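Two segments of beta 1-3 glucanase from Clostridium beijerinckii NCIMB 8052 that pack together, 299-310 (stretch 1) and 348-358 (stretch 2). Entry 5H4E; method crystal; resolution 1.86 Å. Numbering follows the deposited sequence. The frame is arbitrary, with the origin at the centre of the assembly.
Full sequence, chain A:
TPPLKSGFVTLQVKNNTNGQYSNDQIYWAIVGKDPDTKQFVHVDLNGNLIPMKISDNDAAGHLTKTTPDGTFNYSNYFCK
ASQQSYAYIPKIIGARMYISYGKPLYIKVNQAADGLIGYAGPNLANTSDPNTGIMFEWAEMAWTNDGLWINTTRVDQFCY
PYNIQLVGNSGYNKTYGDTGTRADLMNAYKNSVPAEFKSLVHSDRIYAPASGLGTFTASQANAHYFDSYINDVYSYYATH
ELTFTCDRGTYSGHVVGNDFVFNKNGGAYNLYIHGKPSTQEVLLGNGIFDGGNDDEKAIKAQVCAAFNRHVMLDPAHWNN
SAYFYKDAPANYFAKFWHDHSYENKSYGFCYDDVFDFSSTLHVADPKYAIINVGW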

ATOM      1  N   ILE A 299       9.759  16.493   0.144  1.00 23.86           N
ATOM      2  CA  ILE A 299      10.460  16.616   1.425  1.00 24.73           C
ATOM      3  C   ILE A 299       9.768  15.806   2.516  1.00 21.50           C
ATOM      4  O   ILE A 299      10.421  15.083   3.273  1.00 19.44           O
ATOM      5  CB  ILE A 299      10.551  18.080   1.889  1.00 25.10           C
ATOM      6  CG1 ILE A 299      11.591  18.840   1.066  1.00 24.62           C
ATOM      7  CG2 ILE A 299      10.862  18.151   3.393  1.00 22.05           C
ATOM      8  CD1 ILE A 299      11.440  20.342   1.154  1.00 26.69           C
ATOM      9  N   LYS A 300       8.441  15.916   2.595  1.00 20.70           N
ATOM     10  CA  LYS A 300       7.674  15.155   3.586  1.00 20.44           C
ATOM     11  C   LYS A 300       7.841  13.644   3.384  1.00 20.04           C
ATOM     12  O   LYS A 300       7.923  12.886   4.353  1.00 18.79           O
ATOM     13  CB  LYS A 300       6.190  15.547   3.528  1.00 23.76           C
ATOM     14  CG  LYS A 300       5.924  16.950   4.068  1.00 24.13           C
ATOM     15  CD  LYS A 300       4.483  17.405   3.859  1.00 24.78           C
ATOM     16  CE  LYS A 300       4.361  18.887   4.174  1.00 26.70           C
ATOM     17  NZ  LYS A 300       2.937  19.341   4.259  1.00 26.18           N
ATOM     18  N   ALA A 301       7.914  13.218   2.125  1.00 21.72           N
ATOM     19  CA  ALA A 301       8.088  11.800   1.805  1.00 21.04           C
ATOM     20  C   ALA A 301       9.442  11.301   2.317  1.00 20.57           C
ATOM     21  O   ALA A 301       9.551  10.230   2.926  1.00 17.05           O
ATOM     22  CB  ALA A 301       7.966  11.576   0.302  1.00 22.07           C
ATOM     23  N   GLN A 302      10.477  12.088   2.061  1.00 19.83           N
ATOM     24  CA  GLN A 302      11.818  11.710   2.478  1.00 21.13           C
ATOM     25  C   GLN A 302      11.932  11.673   3.995  1.00 19.65           C
ATOM     26  O   GLN A 302      12.530  10.756   4.552  1.00 19.35           O
ATOM     27  CB  GLN A 302      12.832  12.674   1.896  1.00 20.02           C
ATOM     28  CG  GLN A 302      12.925  12.589   0.402  1.00 21.04           C
ATOM     29  CD  GLN A 302      13.960  11.581  -0.043  1.00 27.60           C
ATOM     30  OE1 GLN A 302      14.646  10.977   0.788  1.00 28.77           O
ATOM     31  NE2 GLN A 302      14.104  11.412  -1.358  1.00 26.68           N
ATOM     32  N   VAL A 303      11.361  12.670   4.661  1.00 19.44           N
ATOM     33  CA  VAL A 303      11.467  12.759   6.116  1.00 21.05           C
ATOM     34  C   VAL A 303      10.676  11.624   6.770  1.00 18.50           C
ATOM     35  O   VAL A 303      11.160  10.945   7.679  1.00 17.56           O
ATOM     36  CB  VAL A 303      10.987  14.144   6.619  1.00 23.31           C
ATOM     37  CG1 VAL A 303      10.827  14.153   8.124  1.00 18.67           C
ATOM     38  CG2 VAL A 303      11.987  15.242   6.167  1.00 21.50           C
ATOM     39  N   CYS A 304       9.470  11.375   6.284  1.00 17.47           N
ATOM     40  CA  CYS A 304       8.692  10.266   6.822  1.00 17.76           C
ATOM     41  C   CYS A 304       9.432   8.928   6.666  1.00 16.43           C
ATOM     42  O   CYS A 304       9.549   8.147   7.616  1.00 15.08           O
ATOM     43  CB  CYS A 304       7.327  10.195   6.135  1.00 20.46           C
ATOM     44  SG  CYS A 304       6.262   8.896   6.781  1.00 21.91           S
ATOM     45  N   ALA A 305       9.926   8.670   5.461  1.00 17.08           N
ATOM     46  CA  ALA A 305      10.653   7.432   5.192  1.00 16.81           C
ATOM     47  C   ALA A 305      11.888   7.340   6.081  1.00 16.16           C
ATOM     48  O   ALA A 305      12.218   6.263   6.574  1.00 14.47           O
ATOM     49  CB  ALA A 305      11.045   7.343   3.721  1.00 16.99           C
ATOM     50  N   ALA A 306      12.561   8.469   6.310  1.00 15.36           N
ATOM     51  CA  ALA A 306      13.792   8.430   7.112  1.00 16.01           C
ATOM     52  C   ALA A 306      13.487   8.139   8.587  1.00 16.24           C
ATOM     53  O   ALA A 306      14.262   7.462   9.282  1.00 16.29           O
ATOM     54  CB  ALA A 306      14.565   9.744   6.969  1.00 18.12           C
ATOM     55  N   PHE A 307      12.351   8.633   9.067  1.00 15.66           N
ATOM     56  CA  PHE A 307      11.907   8.264  10.404  1.00 15.59           C
ATOM     57  C   PHE A 307      11.640   6.775  10.492  1.00 16.45           C
ATOM     58  O   PHE A 307      12.178   6.114  11.378  1.00 17.06           O
ATOM     59  CB  PHE A 307      10.670   9.058  10.814  1.00 15.36           C
ATOM     60  CG  PHE A 307      10.999  10.361  11.488  1.00 17.61           C
ATOM     61  CD1 PHE A 307      11.638  10.372  12.718  1.00 21.22           C
ATOM     62  CD2 PHE A 307      10.667  11.574  10.896  1.00 18.30           C
ATOM     63  CE1 PHE A 307      11.945  11.579  13.353  1.00 20.43           C
ATOM     64  CE2 PHE A 307      10.985  12.781  11.527  1.00 17.93           C
ATOM     65  CZ  PHE A 307      11.609  12.770  12.754  1.00 18.59           C
ATOM     66  N   ASN A 308      10.846   6.229   9.571  1.00 15.61           N
ATOM     67  CA  ASN A 308      10.577   4.793   9.593  1.00 15.38           C
ATOM     68  C   ASN A 308      11.839   3.933   9.520  1.00 17.01           C
ATOM     69  O   ASN A 308      11.912   2.863  10.139  1.00 17.15           O
ATOM     70  CB  ASN A 308       9.650   4.401   8.444  1.00 16.16           C
ATOM     71  CG  ASN A 308       8.212   4.747   8.735  1.00 17.10           C
ATOM     72  OD1 ASN A 308       7.521   4.013   9.437  1.00 20.32           O
ATOM     73  ND2 ASN A 308       7.768   5.889   8.240  1.00 17.03           N
ATOM     74  N   ARG A 309      12.821   4.413   8.765  1.00 16.02           N
ATOM     75  CA  ARG A 309      14.065   3.676   8.534  1.00 13.97           C
ATOM     76  C   ARG A 309      15.137   3.987   9.583  1.00 15.91           C
ATOM     77  O   ARG A 309      16.220   3.386   9.558  1.00 16.82           O
ATOM     78  CB  ARG A 309      14.601   3.986   7.128  1.00 13.93           C
ATOM     79  CG  ARG A 309      13.720   3.438   5.996  1.00 15.78           C
ATOM     80  CD  ARG A 309      14.045   4.086   4.643  1.00 14.81           C
ATOM     81  NE  ARG A 309      13.240   3.512   3.565  1.00 17.17           N
ATOM     82  CZ  ARG A 309      13.132   4.035   2.345  1.00 21.19           C
ATOM     83  NH1 ARG A 309      13.762   5.169   2.041  1.00 19.45           N
ATOM     84  NH2 ARG A 309      12.371   3.436   1.431  1.00 19.52           N
ATOM     85  N   HIS A 310      14.805   4.887  10.514  1.00 16.53           N
ATOM     86  CA  HIS A 310      15.714   5.393  11.556  1.00 18.65           C
ATOM     87  C   HIS A 310      17.049   5.869  10.962  1.00 16.97           C
ATOM     88  O   HIS A 310      18.113   5.382  11.327  1.00 17.04           O
ATOM     89  CB  HIS A 310      15.958   4.327  12.644  1.00 16.70           C
ATOM     90  CG  HIS A 310      16.552   4.872  13.914  1.00 18.13           C
ATOM     91  ND1 HIS A 310      15.862   4.892  15.111  1.00 18.22           N
ATOM     92  CD2 HIS A 310      17.779   5.388  14.183  1.00 19.32           C
ATOM     93  CE1 HIS A 310      16.633   5.406  16.056  1.00 17.53           C
ATOM     94  NE2 HIS A 310      17.800   5.713  15.521  1.00 19.95           N
TER
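Stretch 2 (348-358) GFCYDDVFDFS

Stretch 2 has no regular helix or strand; it lies along the helix of stretch 1 as a chain of turns. From Phe349 to Val354 it runs opposite to the helix, so that Phe349 comes level with Asn308, Tyr351 with Ala305 and Val354 with Gln302; beyond Phe355 it turns back, bringing Phe357 to Arg309. The CA atoms of Ala305 and Tyr351 approach to 5.6 Å. Two type I turns, Phe349 to Asp352 and Tyr351 to Val354, overlap and set Phe349, Tyr351 and Val354 with their CA-to-CB bonds toward the helix.

These three side chains form a shallow hollow that receives the methyl of Ala305, whose CB lies 3.9 Å from Phe349 CE2, 4.2 Å from Tyr351 CB and 3.8 Å from Val354 CB. The Tyr351 ring lies flat on Ala301, one helical turn earlier: Ala301 CA stands 3.7 Å from the ring centroid, over the face, and Ala301 CB is 3.4 Å from Tyr351 CD1. Cys304 closes the edge of the same ring, with Cys304 SG 3.5 Å from Tyr351 CD2. Nearer the C-terminal end of the helix, Phe349 repeats the arrangement, its face covered by Asn308 CB at 3.7 Å from the centroid. Val354 fits between Ala301 and Gln302, its CG2 3.4 Å from Ala301 O and its CG1 3.3 Å from Gln302 OE1; Gln302 bends back so that its amide also covers one face of Phe355.

Arg309 buries the most area and reaches along stretch 2 in an extended conformation. Its NH2 forms a salt bridge with Asp352 OD1 (2.9 Å), and Arg309 NH1 and NH2 both donate to Val354 O, each at 3.1 Å. Phe357 CD2 lies over one face of the guanidinium, 3.6 Å from Arg309 NH2. A water accepts from Arg309 NE (3.0 Å) and donates to Asp352 OD1 (2.7 Å), bridging the two side chains a second time.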

ATOM      1  N   GLY A 348       6.507  -1.581   2.544  1.00 17.98           N
ATOM      2  CA  GLY A 348       6.343  -1.909   3.957  1.00 16.37           C
ATOM      3  C   GLY A 348       5.668  -0.794   4.745  1.00 18.60           C
ATOM      4  O   GLY A 348       5.162  -1.005   5.848  1.00 19.18           O
ATOM      5  N   PHE A 349       5.687   0.409   4.182  1.00 19.52           N
ATOM      6  CA  PHE A 349       4.977   1.560   4.738  1.00 22.21           C
ATOM      7  C   PHE A 349       4.761   2.542   3.595  1.00 21.43           C
ATOM      8  O   PHE A 349       5.372   2.390   2.527  1.00 21.46           O
ATOM      9  CB  PHE A 349       5.746   2.215   5.905  1.00 18.55           C
ATOM     10  CG  PHE A 349       7.084   2.785   5.511  1.00 22.10           C
ATOM     11  CD1 PHE A 349       8.208   1.974   5.463  1.00 17.87           C
ATOM     12  CD2 PHE A 349       7.217   4.129   5.184  1.00 20.31           C
ATOM     13  CE1 PHE A 349       9.448   2.489   5.091  1.00 19.60           C
ATOM     14  CE2 PHE A 349       8.446   4.644   4.800  1.00 20.04           C
ATOM     15  CZ  PHE A 349       9.565   3.819   4.755  1.00 18.23           C
ATOM     16  N   CYS A 350       3.899   3.533   3.830  1.00 22.57           N
ATOM     17  CA  CYS A 350       3.405   4.459   2.803  1.00 27.21           C
ATOM     18  C   CYS A 350       4.476   4.981   1.848  1.00 28.43           C
ATOM     19  O   CYS A 350       4.314   4.897   0.632  1.00 30.18           O
ATOM     20  CB  CYS A 350       2.707   5.654   3.473  1.00 26.46           C
ATOM     21  SG  CYS A 350       1.965   6.862   2.330  1.00 50.01           S
ATOM     22  N   TYR A 351       5.567   5.506   2.401  1.00 25.44           N
ATOM     23  CA  TYR A 351       6.590   6.167   1.592  1.00 25.07           C
ATOM     24  C   TYR A 351       7.808   5.309   1.268  1.00 22.08           C
ATOM     25  O   TYR A 351       8.910   5.836   1.063  1.00 20.51           O
ATOM     26  CB  TYR A 351       7.048   7.437   2.302  1.00 22.02           C
ATOM     27  CG  TYR A 351       6.046   8.567   2.217  1.00 21.77           C
ATOM     28  CD1 TYR A 351       5.703   9.114   0.992  1.00 25.80           C
ATOM     29  CD2 TYR A 351       5.463   9.094   3.358  1.00 23.45           C
ATOM     30  CE1 TYR A 351       4.800  10.163   0.899  1.00 27.38           C
ATOM     31  CE2 TYR A 351       4.560  10.144   3.281  1.00 27.14           C
ATOM     32  CZ  TYR A 351       4.234  10.674   2.045  1.00 27.23           C
ATOM     33  OH  TYR A 351       3.338  11.719   1.955  1.00 32.39           O
ATOM     34  N   ASP A 352       7.614   3.994   1.204  1.00 19.76           N
ATOM     35  CA  ASP A 352       8.728   3.087   0.986  1.00 18.52           C
ATOM     36  C   ASP A 352       9.321   3.222  -0.417  1.00 16.86           C
ATOM     37  O   ASP A 352      10.398   2.688  -0.687  1.00 19.76           O
ATOM     38  CB  ASP A 352       8.300   1.636   1.243  1.00 19.74           C
ATOM     39  CG  ASP A 352       9.315   0.868   2.095  1.00 18.71           C
ATOM     40  OD1 ASP A 352      10.506   1.259   2.113  1.00 19.26           O
ATOM     41  OD2 ASP A 352       8.925  -0.117   2.759  1.00 16.12           O
ATOM     42  N   ASP A 353       8.633   3.940  -1.305  1.00 20.45           N
ATOM     43  CA  ASP A 353       9.150   4.148  -2.653  1.00 20.29           C
ATOM     44  C   ASP A 353      10.205   5.265  -2.677  1.00 24.35           C
ATOM     45  O   ASP A 353      10.838   5.517  -3.711  1.00 19.97           O
ATOM     46  CB  ASP A 353       8.006   4.430  -3.649  1.00 27.77           C
ATOM     47  CG  ASP A 353       7.168   5.639  -3.274  1.00 29.18           C
ATOM     48  OD1 ASP A 353       6.943   5.885  -2.066  1.00 27.16           O
ATOM     49  OD2 ASP A 353       6.727   6.341  -4.206  1.00 35.38           O
ATOM     50  N   VAL A 354      10.417   5.909  -1.527  1.00 21.11           N
ATOM     51  CA  VAL A 354      11.527   6.859  -1.414  1.00 22.47           C
ATOM     52  C   VAL A 354      12.829   6.117  -1.702  1.00 21.03           C
ATOM     53  O   VAL A 354      13.137   5.121  -1.038  1.00 21.25           O
ATOM     54  CB  VAL A 354      11.584   7.529  -0.039  1.00 19.47           C
ATOM     55  CG1 VAL A 354      12.885   8.298   0.118  1.00 21.75           C
ATOM     56  CG2 VAL A 354      10.401   8.473   0.121  1.00 21.39           C
ATOM     57  N   PHE A 355      13.550   6.600  -2.725  1.00 19.46           N
ATOM     58  CA  PHE A 355      14.786   5.995  -3.217  1.00 21.66           C
ATOM     59  C   PHE A 355      14.563   4.566  -3.711  1.00 23.09           C
ATOM     60  O   PHE A 355      15.471   3.736  -3.687  1.00 24.54           O
ATOM     61  CB  PHE A 355      15.881   6.050  -2.146  1.00 23.22           C
ATOM     62  CG  PHE A 355      16.528   7.412  -2.015  1.00 24.42           C
ATOM     63  CD1 PHE A 355      16.494   8.106  -0.814  1.00 22.47           C
ATOM     64  CD2 PHE A 355      17.161   7.997  -3.104  1.00 28.01           C
ATOM     65  CE1 PHE A 355      17.081   9.363  -0.700  1.00 26.78           C
ATOM     66  CE2 PHE A 355      17.756   9.253  -2.998  1.00 30.45           C
ATOM     67  CZ  PHE A 355      17.713   9.935  -1.795  1.00 27.05           C
ATOM     68  N   ASP A 356      13.334   4.310  -4.165  1.00 21.88           N
ATOM     69  CA  ASP A 356      12.970   3.129  -4.963  1.00 23.29           C
ATOM     70  C   ASP A 356      13.151   1.785  -4.256  1.00 24.25           C
ATOM     71  O   ASP A 356      13.635   0.826  -4.860  1.00 22.59           O
ATOM     72  CB  ASP A 356      13.771   3.112  -6.270  1.00 27.97           C
ATOM     73  CG  ASP A 356      13.705   4.436  -7.006  1.00 31.52           C
ATOM     74  OD1 ASP A 356      12.586   4.964  -7.187  1.00 29.01           O
ATOM     75  OD2 ASP A 356      14.780   4.951  -7.388  1.00 40.99           O
ATOM     76  N   PHE A 357      12.734   1.705  -2.997  1.00 18.85           N
ATOM     77  CA  PHE A 357      12.824   0.443  -2.265  1.00 18.57           C
ATOM     78  C   PHE A 357      11.493  -0.303  -2.220  1.00 18.93           C
ATOM     79  O   PHE A 357      11.381  -1.379  -1.606  1.00 17.31           O
ATOM     80  CB  PHE A 357      13.346   0.702  -0.844  1.00 21.33           C
ATOM     81  CG  PHE A 357      14.803   1.090  -0.807  1.00 19.73           C
ATOM     82  CD1 PHE A 357      15.790   0.133  -1.014  1.00 22.81           C
ATOM     83  CD2 PHE A 357      15.182   2.403  -0.566  1.00 18.85           C
ATOM     84  CE1 PHE A 357      17.133   0.484  -0.996  1.00 22.09           C
ATOM     85  CE2 PHE A 357      16.524   2.770  -0.545  1.00 21.63           C
ATOM     86  CZ  PHE A 357      17.500   1.808  -0.763  1.00 19.63           C
ATOM     87  N   SER A 358      10.481   0.263  -2.873  1.00 19.94           N
ATOM     88  CA  SER A 358       9.145  -0.336  -2.828  1.00 18.25           C
ATOM     89  C   SER A 358       9.009  -1.431  -3.878  1.00 17.13           C
ATOM     90  O   SER A 358       9.902  -1.645  -4.701  1.00 18.54           O
ATOM     91  CB  SER A 358       8.059   0.727  -3.042  1.00 21.32           C
ATOM     92  OG  SER A 358       7.878   1.010  -4.430  1.00 20.75           O
TER
HETATM   93  O   HOH W   1      12.670   0.582   3.638  1.00 18.48           O